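Local coordinates for pullulanase C protein (Klebsiella pneumoniae subsp. pneumoniae NTUH-K2044, PDB 5HJ1) that probably takes part in protein export by the type II secretion system; its PDZ domain binds vaccenic acid in the crystal, at residues 53-58 against 86-91; 57-62 against 72-77; 82-87 against 95-100. All coordinates share one frame; numbering follows the deposited sequence. Where two conformers were deposited one is given.

Contact 1: 53-58 against 86-91; sequences NDLAIA and TVEREG
The guanidinium of Arg89 meets the carboxylate of Asp54 edge to edge, the two planes only 10° apart and neither group reaching over a face of the other. Arg89 grips side-on with two nitrogens, one to each oxygen: NE lies 2.8 Å from Asp54 OD1 and NH2 2.9 Å from Asp54 OD2, and both oxygens use their syn lone pairs. The Arg89 chain leaves with CG anti to the backbone N (chi1 172°) and bends at chi3 (-62°), which turns NE to Asp54 OD1. Two further partners hold this buried carboxylate and its arginine: Asp54 OD2 also accepts from Gln51 N, and Arg89 NH2 also donates to Gly49 O. The bonded cation should keep Asp54 ionised.

Behind this salt bridge strands 54-59 and 82-89 of the PDZ sheet run antiparallel. Leu55 and Glu88 exchange both backbone bonds, the shorter being Glu88 N to Leu55 O at 2.7 Å. A classic beta bulge follows, in which Ile57 and Ala58 both face Thr86; Thr86 O takes a bond from Ile57 N at 2.9 Å and a weak one from Ala58 N.

The methyl of Ala58 packs on Thr86 CB at 3.7 Å. Beta-branched Val87 suits an extended strand, and its CG2 abuts Asp54 OD2 on the side where Ala56 reaches the fatty acid. On the other side the aliphatic Leu55 and the Glu88 chain run side by side; Glu88 OE2 is salt-bridged to Arg93. At the bulge, Ile57 CG1, in the crowded position between N and carbonyl carbon, crosses Thr86 CG2 obliquely at 4.0 Å.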
ATOM      1  N   ASN A  53       8.078   6.841   4.702  1.00 14.20           N
ATOM      2  CA  ASN A  53       7.121   6.877   5.835  1.00 14.51           C
ATOM      3  C   ASN A  53       5.717   7.284   5.492  1.00 15.04           C
ATOM      4  O   ASN A  53       4.926   7.654   6.365  1.00 16.29           O
ATOM      5  CB  ASN A  53       7.731   7.656   7.024  1.00 14.34           C
ATOM      6  CG  ASN A  53       8.857   6.936   7.630  1.00 14.83           C
ATOM      7  OD1 ASN A  53       8.789   5.736   7.921  1.00 15.88           O
ATOM      8  ND2 ASN A  53       9.964   7.626   7.825  1.00 16.08           N
ATOM      9  N   ASP A  54       5.342   7.153   4.226  1.00 14.31           N
ATOM     10  CA  ASP A  54       3.952   7.338   3.887  1.00 14.99           C
ATOM     11  C   ASP A  54       3.104   6.261   4.597  1.00 15.05           C
ATOM     12  O   ASP A  54       3.542   5.155   4.864  1.00 15.65           O
ATOM     13  CB  ASP A  54       3.723   7.133   2.346  1.00 15.59           C
ATOM     14  CG  ASP A  54       3.915   8.371   1.515  1.00 16.57           C
ATOM     15  OD1 ASP A  54       3.934   9.505   2.077  1.00 17.54           O
ATOM     16  OD2 ASP A  54       3.981   8.206   0.296  1.00 15.95           O
ATOM     17  N   LEU A  55       1.858   6.623   4.888  1.00 14.35           N
ATOM     18  CA  LEU A  55       0.885   5.714   5.518  1.00 15.32           C
ATOM     19  C   LEU A  55      -0.180   5.342   4.536  1.00 15.58           C
ATOM     20  O   LEU A  55      -1.000   6.226   4.198  1.00 16.93           O
ATOM     21  CB  LEU A  55       0.302   6.356   6.777  1.00 17.11           C
ATOM     22  CG  LEU A  55      -0.639   5.457   7.564  1.00 17.97           C
ATOM     23  CD1 LEU A  55       0.117   4.411   8.338  1.00 18.71           C
ATOM     24  CD2 LEU A  55      -1.549   6.245   8.539  1.00 20.55           C
ATOM     25  N   ALA A  56      -0.140   4.116   4.038  1.00 13.77           N
ATOM     26  CA  ALA A  56      -1.171   3.608   3.109  1.00 15.00           C
ATOM     27  C   ALA A  56      -2.466   3.319   3.852  1.00 15.99           C
ATOM     28  O   ALA A  56      -2.503   2.531   4.798  1.00 16.25           O
ATOM     29  CB  ALA A  56      -0.723   2.380   2.375  1.00 15.31           C
ATOM     30  N   ILE A  57      -3.540   3.982   3.396  1.00 16.37           N
ATOM     31  CA  ILE A  57      -4.854   3.806   4.014  1.00 18.86           C
ATOM     32  C   ILE A  57      -5.954   3.252   3.068  1.00 20.85           C
ATOM     33  O   ILE A  57      -7.005   2.803   3.584  1.00 22.73           O
ATOM     34  CB  ILE A  57      -5.336   5.114   4.722  1.00 21.82           C
ATOM     35  CG1 ILE A  57      -5.515   6.218   3.735  1.00 23.00           C
ATOM     36  CG2 ILE A  57      -4.378   5.490   5.847  1.00 22.00           C
ATOM     37  CD1 ILE A  57      -6.239   7.427   4.286  1.00 25.72           C
ATOM     38  N   ALA A  58      -5.763   3.278   1.775  1.00 19.19           N
ATOM     39  CA  ALA A  58      -6.751   2.714   0.823  1.00 20.25           C
ATOM     40  C   ALA A  58      -6.055   2.136  -0.371  1.00 17.50           C
ATOM     41  O   ALA A  58      -5.022   2.644  -0.803  1.00 17.97           O
ATOM     42  CB  ALA A  58      -7.801   3.764   0.409  1.00 21.42           C
ATOM     43  N   THR A  86      -4.052   5.217  -1.821  1.00 17.71           N
ATOM     44  CA  THR A  86      -4.255   6.427  -1.074  1.00 18.32           C
ATOM     45  C   THR A  86      -3.321   6.394   0.145  1.00 17.77           C
ATOM     46  O   THR A  86      -3.386   5.432   0.904  1.00 17.58           O
ATOM     47  CB  THR A  86      -5.687   6.593  -0.609  1.00 21.40           C
ATOM     48  OG1 THR A  86      -6.563   6.534  -1.735  1.00 24.70           O
ATOM     49  CG2 THR A  86      -5.884   7.905   0.086  1.00 22.78           C
ATOM     50  N   VAL A  87      -2.500   7.425   0.271  1.00 17.16           N
ATOM     51  CA  VAL A  87      -1.617   7.556   1.422  1.00 17.40           C
ATOM     52  C   VAL A  87      -1.927   8.824   2.209  1.00 18.35           C
ATOM     53  O   VAL A  87      -2.451   9.788   1.631  1.00 22.38           O
ATOM     54  CB  VAL A  87      -0.112   7.560   0.996  1.00 16.86           C
ATOM     55  CG1 VAL A  87       0.264   6.254   0.309  1.00 15.96           C
ATOM     56  CG2 VAL A  87       0.221   8.734   0.143  1.00 18.24           C
ATOM     57  N   GLU A  88      -1.638   8.799   3.505  1.00 19.71           N
ATOM     58  CA  GLU A  88      -1.715   9.996   4.346  1.00 23.88           C
ATOM     59  C   GLU A  88      -0.226  10.392   4.562  1.00 23.84           C
ATOM     60  O   GLU A  88       0.702   9.537   4.889  1.00 24.63           O
ATOM     61  CB  GLU A  88      -2.420   9.609   5.634  1.00 28.69           C
ATOM     62  CG  GLU A  88      -3.256  10.706   6.250  1.00 39.21           C
ATOM     63  CD  GLU A  88      -4.118  10.147   7.370  1.00 43.22           C
ATOM     64  OE1 GLU A  88      -3.529   9.662   8.355  1.00 48.68           O
ATOM     65  OE2 GLU A  88      -5.366  10.155   7.238  1.00 45.91           O
ATOM     66  N   ARG A  89       0.040  11.668   4.344  1.00 29.17           N
ATOM     67  CA  ARG A  89       1.398  12.188   4.410  1.00 31.20           C
ATOM     68  C   ARG A  89       1.288  13.566   5.115  1.00 35.02           C
ATOM     69  O   ARG A  89       0.613  14.439   4.602  1.00 38.55           O
ATOM     70  CB  ARG A  89       1.869  12.265   2.936  1.00 27.79           C
ATOM     71  CG  ARG A  89       3.198  12.954   2.706  1.00 30.78           C
ATOM     72  CD  ARG A  89       3.333  13.086   1.226  1.00 27.59           C
ATOM     73  NE  ARG A  89       3.359  11.801   0.528  1.00 23.70           N
ATOM     74  CZ  ARG A  89       3.368  11.676  -0.796  1.00 21.75           C
ATOM     75  NH1 ARG A  89       3.284  12.763  -1.585  1.00 24.06           N
ATOM     76  NH2 ARG A  89       3.463  10.497  -1.346  1.00 18.73           N
ATOM     77  N   GLU A  90       1.978  13.731   6.257  1.00 39.37           N
ATOM     78  CA  GLU A  90       1.849  14.940   7.129  1.00 47.21           C
ATOM     79  C   GLU A  90       0.414  15.498   7.174  1.00 47.89           C
ATOM     80  O   GLU A  90       0.175  16.662   6.851  1.00 48.17           O
ATOM     81  CB  GLU A  90       2.912  16.040   6.922  1.00 53.88           C
ATOM     82  CG  GLU A  90       3.329  16.400   5.504  1.00 58.08           C
ATOM     83  CD  GLU A  90       4.554  15.632   5.019  1.00 62.26           C
ATOM     84  OE1 GLU A  90       4.817  15.646   3.784  1.00 67.21           O
ATOM     85  OE2 GLU A  90       5.268  15.040   5.865  1.00 59.92           O
ATOM     86  N   GLY A  91      -0.533  14.628   7.521  1.00 46.76           N
ATOM     87  CA  GLY A  91      -1.958  15.000   7.651  1.00 47.75           C
ATOM     88  C   GLY A  91      -2.850  14.972   6.419  1.00 49.62           C
ATOM     89  O   GLY A  91      -4.081  14.865   6.553  1.00 51.60           O
TER

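Contact 2: 57-62 against 72-77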
ATOM      1  N   ILE A  57      -3.540   3.982   3.396  1.00 16.37           N
ATOM      2  CA  ILE A  57      -4.854   3.806   4.014  1.00 18.86           C
ATOM      3  C   ILE A  57      -5.954   3.252   3.068  1.00 20.85           C
ATOM      4  O   ILE A  57      -7.005   2.803   3.584  1.00 22.73           O
ATOM      5  CB  ILE A  57      -5.336   5.114   4.722  1.00 21.82           C
ATOM      6  CG1 ILE A  57      -5.515   6.218   3.735  1.00 23.00           C
ATOM      7  CG2 ILE A  57      -4.378   5.490   5.847  1.00 22.00           C
ATOM      8  CD1 ILE A  57      -6.239   7.427   4.286  1.00 25.72           C
ATOM      9  N   ALA A  58      -5.763   3.278   1.775  1.00 19.19           N
ATOM     10  CA  ALA A  58      -6.751   2.714   0.823  1.00 20.25           C
ATOM     11  C   ALA A  58      -6.055   2.136  -0.371  1.00 17.50           C
ATOM     12  O   ALA A  58      -5.022   2.644  -0.803  1.00 17.97           O
ATOM     13  CB  ALA A  58      -7.801   3.764   0.409  1.00 21.42           C
ATOM     14  N   LEU A  59      -6.688   1.131  -0.958  1.00 20.12           N
ATOM     15  CA  LEU A  59      -6.183   0.474  -2.184  1.00 20.19           C
ATOM     16  C   LEU A  59      -7.401   0.405  -3.098  1.00 21.22           C
ATOM     17  O   LEU A  59      -8.420  -0.186  -2.760  1.00 23.17           O
ATOM     18  CB  LEU A  59      -5.654  -0.925  -1.876  1.00 22.52           C
ATOM     19  CG  LEU A  59      -5.277  -1.795  -3.088  1.00 26.82           C
ATOM     20  CD1 LEU A  59      -4.133  -1.261  -3.895  1.00 28.59           C
ATOM     21  CD2 LEU A  59      -4.902  -3.218  -2.616  1.00 29.88           C
ATOM     22  N   ASN A  60      -7.304   1.125  -4.251  1.00 21.57           N
ATOM     23  CA  ASN A  60      -8.450   1.221  -5.184  1.00 23.89           C
ATOM     24  C   ASN A  60      -9.724   1.642  -4.518  1.00 24.24           C
ATOM     25  O   ASN A  60     -10.835   1.141  -4.766  1.00 26.88           O
ATOM     26  CB  ASN A  60      -8.673  -0.076  -5.927  1.00 24.97           C
ATOM     27  CG  ASN A  60      -7.483  -0.464  -6.729  1.00 27.08           C
ATOM     28  OD1 ASN A  60      -6.910   0.377  -7.461  1.00 28.96           O
ATOM     29  ND2 ASN A  60      -7.076  -1.695  -6.624  1.00 29.92           N
ATOM     30  N   GLY A  61      -9.588   2.589  -3.627  1.00 23.45           N
ATOM     31  CA  GLY A  61     -10.660   3.137  -2.924  1.00 26.28           C
ATOM     32  C   GLY A  61     -11.270   2.336  -1.763  1.00 26.20           C
ATOM     33  O   GLY A  61     -12.220   2.769  -1.149  1.00 31.15           O
ATOM     34  N   ILE A  62     -10.700   1.142  -1.470  1.00 25.33           N
ATOM     35  CA  ILE A  62     -11.110   0.272  -0.392  1.00 26.11           C
ATOM     36  C   ILE A  62     -10.211   0.532   0.822  1.00 24.78           C
ATOM     37  O   ILE A  62      -8.978   0.520   0.694  1.00 22.81           O
ATOM     38  CB  ILE A  62     -11.011  -1.184  -0.860  1.00 28.28           C
ATOM     39  CG1 ILE A  62     -11.934  -1.463  -2.065  1.00 32.96           C
ATOM     40  CG2 ILE A  62     -11.462  -2.092   0.317  1.00 30.23           C
ATOM     41  CD1 ILE A  62     -11.609  -2.751  -2.815  1.00 34.58           C
ATOM     42  N   GLN A  72     -10.786  -8.193   0.579  1.00 39.22           N
ATOM     43  CA  GLN A  72     -11.457  -8.076  -0.726  1.00 41.51           C
ATOM     44  C   GLN A  72     -10.574  -7.282  -1.699  1.00 41.82           C
ATOM     45  O   GLN A  72     -10.313  -7.721  -2.817  1.00 37.85           O
ATOM     46  CB  GLN A  72     -12.844  -7.473  -0.520  1.00 46.81           C
ATOM     47  CG  GLN A  72     -13.741  -7.388  -1.749  1.00 52.34           C
ATOM     48  CD  GLN A  72     -15.223  -7.188  -1.395  1.00 61.27           C
ATOM     49  OE1 GLN A  72     -16.056  -6.947  -2.280  1.00 63.80           O
ATOM     50  NE2 GLN A  72     -15.565  -7.309  -0.100  1.00 65.63           N
ATOM     51  N   ALA A  73     -10.034  -6.165  -1.240  1.00 37.22           N
ATOM     52  CA  ALA A  73      -9.158  -5.357  -2.099  1.00 34.26           C
ATOM     53  C   ALA A  73      -7.946  -6.144  -2.619  1.00 33.86           C
ATOM     54  O   ALA A  73      -7.583  -6.072  -3.792  1.00 34.79           O
ATOM     55  CB  ALA A  73      -8.700  -4.139  -1.339  1.00 31.53           C
ATOM     56  N   LEU A  74      -7.343  -6.939  -1.757  1.00 35.02           N
ATOM     57  CA  LEU A  74      -6.174  -7.721  -2.150  1.00 39.86           C
ATOM     58  C   LEU A  74      -6.472  -8.844  -3.148  1.00 44.20           C
ATOM     59  O   LEU A  74      -5.677  -9.093  -4.064  1.00 46.08           O
ATOM     60  CB  LEU A  74      -5.547  -8.325  -0.884  1.00 41.55           C
ATOM     61  CG  LEU A  74      -4.906  -7.300   0.025  1.00 41.99           C
ATOM     62  CD1 LEU A  74      -4.660  -7.881   1.412  1.00 44.34           C
ATOM     63  CD2 LEU A  74      -3.604  -6.792  -0.589  1.00 44.32           C
ATOM     64  N   GLN A  75      -7.604  -9.519  -2.988  1.00 46.38           N
ATOM     65  CA  GLN A  75      -7.931 -10.596  -3.952  1.00 53.38           C
ATOM     66  C   GLN A  75      -8.167  -9.958  -5.324  1.00 50.17           C
ATOM     67  O   GLN A  75      -7.781 -10.507  -6.366  1.00 54.73           O
ATOM     68  CB  GLN A  75      -9.121 -11.449  -3.497  1.00 60.45           C
ATOM     69  CG  GLN A  75     -10.415 -10.694  -3.229  1.00 63.61           C
ATOM     70  CD  GLN A  75     -11.523 -11.584  -2.677  1.00 74.83           C
ATOM     71  OE1 GLN A  75     -11.390 -12.814  -2.633  1.00 80.53           O
ATOM     72  NE2 GLN A  75     -12.630 -10.961  -2.243  1.00 75.20           N
ATOM     73  N   ASN A  76      -8.739  -8.759  -5.302  1.00 46.41           N
ATOM     74  CA  ASN A  76      -8.995  -8.006  -6.542  1.00 43.83           C
ATOM     75  C   ASN A  76      -7.750  -7.515  -7.298  1.00 43.84           C
ATOM     76  O   ASN A  76      -7.839  -7.332  -8.518  1.00 41.84           O
ATOM     77  CB  ASN A  76      -9.890  -6.799  -6.289  1.00 39.92           C
ATOM     78  CG  ASN A  76     -11.289  -7.155  -5.891  1.00 42.47           C
ATOM     79  OD1 ASN A  76     -11.704  -8.328  -5.928  1.00 46.97           O
ATOM     80  ND2 ASN A  76     -12.056  -6.128  -5.503  1.00 40.26           N
ATOM     81  N   LEU A  77      -6.629  -7.259  -6.613  1.00 47.03           N
ATOM     82  CA  LEU A  77      -5.379  -6.780  -7.258  1.00 48.98           C
ATOM     83  C   LEU A  77      -4.769  -7.779  -8.283  1.00 52.12           C
ATOM     84  O   LEU A  77      -4.129  -7.369  -9.268  1.00 48.03           O
ATOM     85  CB  LEU A  77      -4.357  -6.380  -6.156  1.00 53.05           C
ATOM     86  CG  LEU A  77      -3.034  -5.659  -6.485  1.00 56.52           C
ATOM     87  CD1 LEU A  77      -2.498  -4.938  -5.250  1.00 59.18           C
ATOM     88  CD2 LEU A  77      -1.958  -6.568  -7.074  1.00 59.39           C
TER
HETATM   89  O   HOH W   1      -8.170  -3.576  -4.990  1.00 31.32           O
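A single water is the polar link between this turn and the helix: it accepts from Asn60 ND2 at 2.7 Å and donates to Ala73 O at 2.8 Å, while the direct side-chain contacts are mainly between hydrocarbon groups. In the PDZ domain this is where the tight hairpin between strands 54-59 and 62-63 packs against helix 67-77; the axis of its part 72-77 passes 9.7 Å from that of strand 57-59, at 36°.

The hairpin closes through a type I' turn from Leu59 to Ile62, with Asn60 and Gly61 at its corner. Both have positive phi, a backbone shape that asparagine and glycine tolerate better than other residues. Leu59 and Ile62 bond to each other in both directions, so their side chains are set on the same side, toward the helix. The other atom of the Asn60 amide, OD1, accepts from Thr84 N; the amide therefore ties the turn to strand 82-89 as well as to the water.

Ala73 suits the closest point because a lone methyl allows the chains to approach, and Ile62 lies against this methyl with several atoms: CB and CG2 both lie 3.8 Å from Ala73 CB. Leu59, with CG anti to the backbone N (chi1 172°), sends one branch, CD2, in among Ala73, Leu74 and Leu77. Leu77 crosses it at about a right angle, its CD1 4.0 Å from Leu59 CD2. Leu74, whose CB bond points away from the turn, reaches Leu59 CD2 with CD2 alone and also packs on Leu5, Arg8 and Leu9 of helix 5-9. The tightest touch is that of Ile62 CD1, which rests 3.5 Å from Ala73 CB.

Contact 3: 82-87 against 95-100. With VCA (vaccenic acid), chain B.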
ATOM      1  N   GLU A  82      -3.816  -1.480 -13.398  1.00 32.13           N
ATOM      2  CA  GLU A  82      -3.372  -0.207 -12.814  1.00 28.60           C
ATOM      3  C   GLU A  82      -4.123  -0.157 -11.537  1.00 28.72           C
ATOM      4  O   GLU A  82      -5.299  -0.517 -11.490  1.00 31.58           O
ATOM      5  CB  GLU A  82      -3.732   1.019 -13.699  1.00 28.74           C
ATOM      6  CG  GLU A  82      -3.287   2.380 -13.145  1.00 28.31           C
ATOM      7  CD  GLU A  82      -3.300   3.511 -14.163  1.00 28.67           C
ATOM      8  OE1 GLU A  82      -3.979   4.555 -13.934  1.00 28.24           O
ATOM      9  OE2 GLU A  82      -2.675   3.403 -15.248  1.00 29.09           O
ATOM     10  N   ILE A  83      -3.419   0.251 -10.474  1.00 27.01           N
ATOM     11  CA  ILE A  83      -4.014   0.309  -9.169  1.00 27.31           C
ATOM     12  C   ILE A  83      -3.686   1.601  -8.494  1.00 26.28           C
ATOM     13  O   ILE A  83      -2.670   2.269  -8.853  1.00 30.95           O
ATOM     14  CB  ILE A  83      -3.561  -0.845  -8.262  1.00 27.55           C
ATOM     15  CG1 ILE A  83      -2.022  -0.820  -8.064  1.00 27.05           C
ATOM     16  CG2 ILE A  83      -4.013  -2.162  -8.859  1.00 30.44           C
ATOM     17  CD1 ILE A  83      -1.576  -1.816  -7.049  1.00 31.76           C
ATOM     18  N   THR A  84      -4.543   2.049  -7.609  1.00 23.92           N
ATOM     19  CA  THR A  84      -4.278   3.301  -6.930  1.00 22.50           C
ATOM     20  C   THR A  84      -4.129   3.086  -5.445  1.00 22.96           C
ATOM     21  O   THR A  84      -4.943   2.372  -4.829  1.00 26.07           O
ATOM     22  CB  THR A  84      -5.430   4.240  -7.138  1.00 26.84           C
ATOM     23  OG1 THR A  84      -5.618   4.444  -8.560  1.00 30.24           O
ATOM     24  CG2 THR A  84      -5.260   5.570  -6.467  1.00 29.14           C
ATOM     25  N   LEU A  85      -3.176   3.767  -4.870  1.00 20.27           N
ATOM     26  CA  LEU A  85      -2.962   3.738  -3.444  1.00 20.36           C
ATOM     27  C   LEU A  85      -3.272   5.126  -2.887  1.00 19.33           C
ATOM     28  O   LEU A  85      -2.871   6.173  -3.497  1.00 20.45           O
ATOM     29  CB  LEU A  85      -1.486   3.465  -3.165  1.00 22.44           C
ATOM     30  CG  LEU A  85      -1.022   2.806  -1.942  1.00 27.84           C
ATOM     31  CD1 LEU A  85      -1.779   1.508  -1.621  1.00 26.11           C
ATOM     32  CD2 LEU A  85       0.496   2.507  -2.194  1.00 25.87           C
ATOM     33  N   THR A  86      -4.052   5.217  -1.821  1.00 17.71           N
ATOM     34  CA  THR A  86      -4.255   6.427  -1.074  1.00 18.32           C
ATOM     35  C   THR A  86      -3.321   6.394   0.145  1.00 17.77           C
ATOM     36  O   THR A  86      -3.386   5.432   0.904  1.00 17.58           O
ATOM     37  CB  THR A  86      -5.687   6.593  -0.609  1.00 21.40           C
ATOM     38  OG1 THR A  86      -6.563   6.534  -1.735  1.00 24.70           O
ATOM     39  CG2 THR A  86      -5.884   7.905   0.086  1.00 22.78           C
ATOM     40  N   VAL A  87      -2.500   7.425   0.271  1.00 17.16           N
ATOM     41  CA  VAL A  87      -1.617   7.556   1.422  1.00 17.40           C
ATOM     42  C   VAL A  87      -1.927   8.824   2.209  1.00 18.35           C
ATOM     43  O   VAL A  87      -2.451   9.788   1.631  1.00 22.38           O
ATOM     44  CB  VAL A  87      -0.112   7.560   0.996  1.00 16.86           C
ATOM     45  CG1 VAL A  87       0.264   6.254   0.309  1.00 15.96           C
ATOM     46  CG2 VAL A  87       0.221   8.734   0.143  1.00 18.24           C
ATOM     47  N   ASP A  95      -3.359  10.440  -3.652  1.00 20.38           N
ATOM     48  CA  ASP A  95      -3.580   9.252  -4.474  1.00 19.67           C
ATOM     49  C   ASP A  95      -2.444   9.104  -5.455  1.00 18.71           C
ATOM     50  O   ASP A  95      -2.101  10.086  -6.176  1.00 21.68           O
ATOM     51  CB  ASP A  95      -4.895   9.277  -5.281  1.00 22.37           C
ATOM     52  CG  ASP A  95      -6.126   8.882  -4.496  1.00 25.71           C
ATOM     53  OD1 ASP A  95      -6.113   8.506  -3.321  1.00 26.38           O
ATOM     54  OD2 ASP A  95      -7.229   9.008  -5.107  1.00 35.60           O
ATOM     55  N   ILE A  96      -1.902   7.908  -5.560  0.50 17.30           N
ATOM     56  CA  ILE A  96      -0.835   7.593  -6.424  0.50 16.29           C
ATOM     57  C   ILE A  96      -1.270   6.365  -7.183  0.50 17.22           C
ATOM     58  O   ILE A  96      -1.805   5.433  -6.575  0.50 17.15           O
ATOM     59  CB  ILE A  96       0.438   7.247  -5.649  0.50 16.48           C
ATOM     60  CG1 ILE A  96       0.770   8.295  -4.630  0.50 17.49           C
ATOM     61  CG2 ILE A  96       1.609   7.044  -6.592  0.50 17.16           C
ATOM     62  CD1 ILE A  96       0.929   9.672  -5.178  0.50 18.39           C
ATOM     63  N   ALA A  97      -1.150   6.399  -8.511  1.00 17.43           N
ATOM     64  CA  ALA A  97      -1.439   5.233  -9.343  1.00 18.82           C
ATOM     65  C   ALA A  97      -0.180   4.548  -9.845  1.00 17.90           C
ATOM     66  O   ALA A  97       0.835   5.160 -10.076  1.00 19.28           O
ATOM     67  CB  ALA A  97      -2.360   5.618 -10.495  1.00 20.70           C
ATOM     68  N   PHE A  98      -0.311   3.238 -10.006  1.00 20.50           N
ATOM     69  CA  PHE A  98       0.765   2.387 -10.420  1.00 20.98           C
ATOM     70  C   PHE A  98       0.364   1.474 -11.568  1.00 23.79           C
ATOM     71  O   PHE A  98      -0.577   0.741 -11.425  1.00 24.89           O
ATOM     72  CB  PHE A  98       1.226   1.476  -9.228  1.00 21.47           C
ATOM     73  CG  PHE A  98       1.687   2.257  -8.027  1.00 18.75           C
ATOM     74  CD1 PHE A  98       3.002   2.685  -7.902  1.00 19.34           C
ATOM     75  CD2 PHE A  98       0.786   2.662  -7.027  1.00 19.34           C
ATOM     76  CE1 PHE A  98       3.371   3.420  -6.792  1.00 19.51           C
ATOM     77  CE2 PHE A  98       1.132   3.437  -5.965  1.00 20.76           C
ATOM     78  CZ  PHE A  98       2.437   3.809  -5.835  1.00 20.34           C
ATOM     79  N   ALA A  99       1.095   1.550 -12.664  1.00 24.73           N
ATOM     80  CA  ALA A  99       0.925   0.651 -13.810  1.00 29.17           C
ATOM     81  C   ALA A  99       1.588  -0.706 -13.449  1.00 33.42           C
ATOM     82  O   ALA A  99       2.736  -0.722 -13.009  1.00 37.06           O
ATOM     83  CB  ALA A  99       1.534   1.277 -15.060  1.00 32.19           C
ATOM     84  N   LEU A 100       0.855  -1.822 -13.553  1.00 36.47           N
ATOM     85  CA  LEU A 100       1.374  -3.153 -13.180  1.00 38.67           C
ATOM     86  C   LEU A 100       1.737  -4.059 -14.354  1.00 41.79           C
ATOM     87  O   LEU A 100       1.671  -3.619 -15.471  1.00 46.51           O
ATOM     88  CB  LEU A 100       0.337  -3.887 -12.351  1.00 40.45           C
ATOM     89  CG  LEU A 100      -0.130  -3.183 -11.080  1.00 39.09           C
ATOM     90  CD1 LEU A 100      -1.119  -4.070 -10.342  1.00 42.11           C
ATOM     91  CD2 LEU A 100       1.056  -2.852 -10.196  1.00 39.36           C
TER
HETATM   92  O2  VCA B 301       9.160  -1.804 -12.714  0.50 41.37           O
HETATM   93  C1  VCA B 301       8.431  -1.765 -13.728  0.50 43.53           C
HETATM   94  O1  VCA B 301       8.891  -1.587 -14.880  0.50 38.67           O
HETATM   95  C2  VCA B 301       6.936  -1.926 -13.539  0.50 40.94           C
HETATM   96  C3  VCA B 301       6.504  -3.356 -13.863  0.50 41.87           C
HETATM   97  C4  VCA B 301       5.923  -4.059 -12.638  0.50 39.00           C
HETATM   98  C5  VCA B 301       5.372  -3.063 -11.624  0.50 41.27           C
HETATM   99  C6  VCA B 301       6.500  -2.410 -10.843  0.50 37.41           C
HETATM  100  C7  VCA B 301       5.989  -1.585  -9.670  0.50 34.44           C
HETATM  101  C8  VCA B 301       4.811  -2.227  -8.940  0.50 34.05           C
HETATM  102  C9  VCA B 301       4.395  -1.319  -7.789  0.50 36.68           C
HETATM  103  C10 VCA B 301       3.135  -1.729  -7.035  1.00 36.26           C
HETATM  104  C11 VCA B 301       2.820  -0.606  -6.114  1.00 36.34           C
HETATM  105  C12 VCA B 301       2.011  -0.658  -5.076  1.00 35.46           C
HETATM  106  C13 VCA B 301       1.313  -1.884  -4.535  1.00 35.14           C
HETATM  107  C14 VCA B 301       0.935  -1.417  -3.142  1.00 35.79           C
HETATM  108  C15 VCA B 301       0.114  -2.334  -2.259  1.00 40.12           C
HETATM  109  C16 VCA B 301       0.332  -1.761  -0.869  1.00 36.97           C
HETATM  110  C17 VCA B 301      -0.747  -2.102   0.122  1.00 38.95           C
HETATM  111  C18 VCA B 301      -0.321  -1.498   1.445  1.00 34.22           C
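Four backbone hydrogen bonds hold strands 82-87 and 95-99 together, two at the pair Ile83-Phe98 and two at Leu85-Ile96. The shortest runs from Leu85 N to Ile96 O, 2.7 Å with an N-H...O angle of 169°, nearly along the C=O axis. At the non-hydrogen-bonded pairs between, CA-H...O contacts fill in, as from Ala97 CA to Ile83 O at 3.2 Å.

Among side chains the polar contact is one bond: Thr86 OG1 donates to Asp95 OD1 at 2.6 Å, coming from above the carboxylate plane. The two chains lie side by side, on the face that also carries Glu82, Thr84 and Ala97, residues small or polar enough for a side with much solvent access.

These strands form the beta hairpin 82-99 of the PDZ domain, and its other face lines the vaccenic acid pocket.

Apolar contacts dominate there. Phe98, with CG beside the backbone N (chi1 -59°), turns one ring face to the lipid; C11, an alkene carbon of the chain, stands 3.6 Å from Phe98 CG, offset toward the rim. At the ring's edge Leu85 CB approaches CE2 at 3.8 Å. Ile83 CG2 meets Leu100 CD1 at 3.8 Å, the two chains crossing at about a right angle, while Ile83 CD1 reaches C13 of the lipid. Leu85 CD1 follows the tail to C16, and Leu100 CD2 touches C10.

Overall arrangement
Contacts 1 and 3 lie in the same antiparallel sheet and share strand 82-89, which pairs with 54-59 along one edge and 92-99 along the other; contact 2 starts from strand 54-59 and joins the sheet's turn to a helix. Backbone bonding therefore governs contacts 1 and 3, whereas contact 2 is mostly buried hydrocarbon with one bridging water. Contact 1 is partly buried and adds a charged pair; contact 3 has an exposed polar face and an apolar face lining the lipid pocket. Leu85 CD1 of contact 3 lies against Ala56 and Ala58 of contact 1, and Asn60 of contact 2 bonds to Thr84 of contact 3.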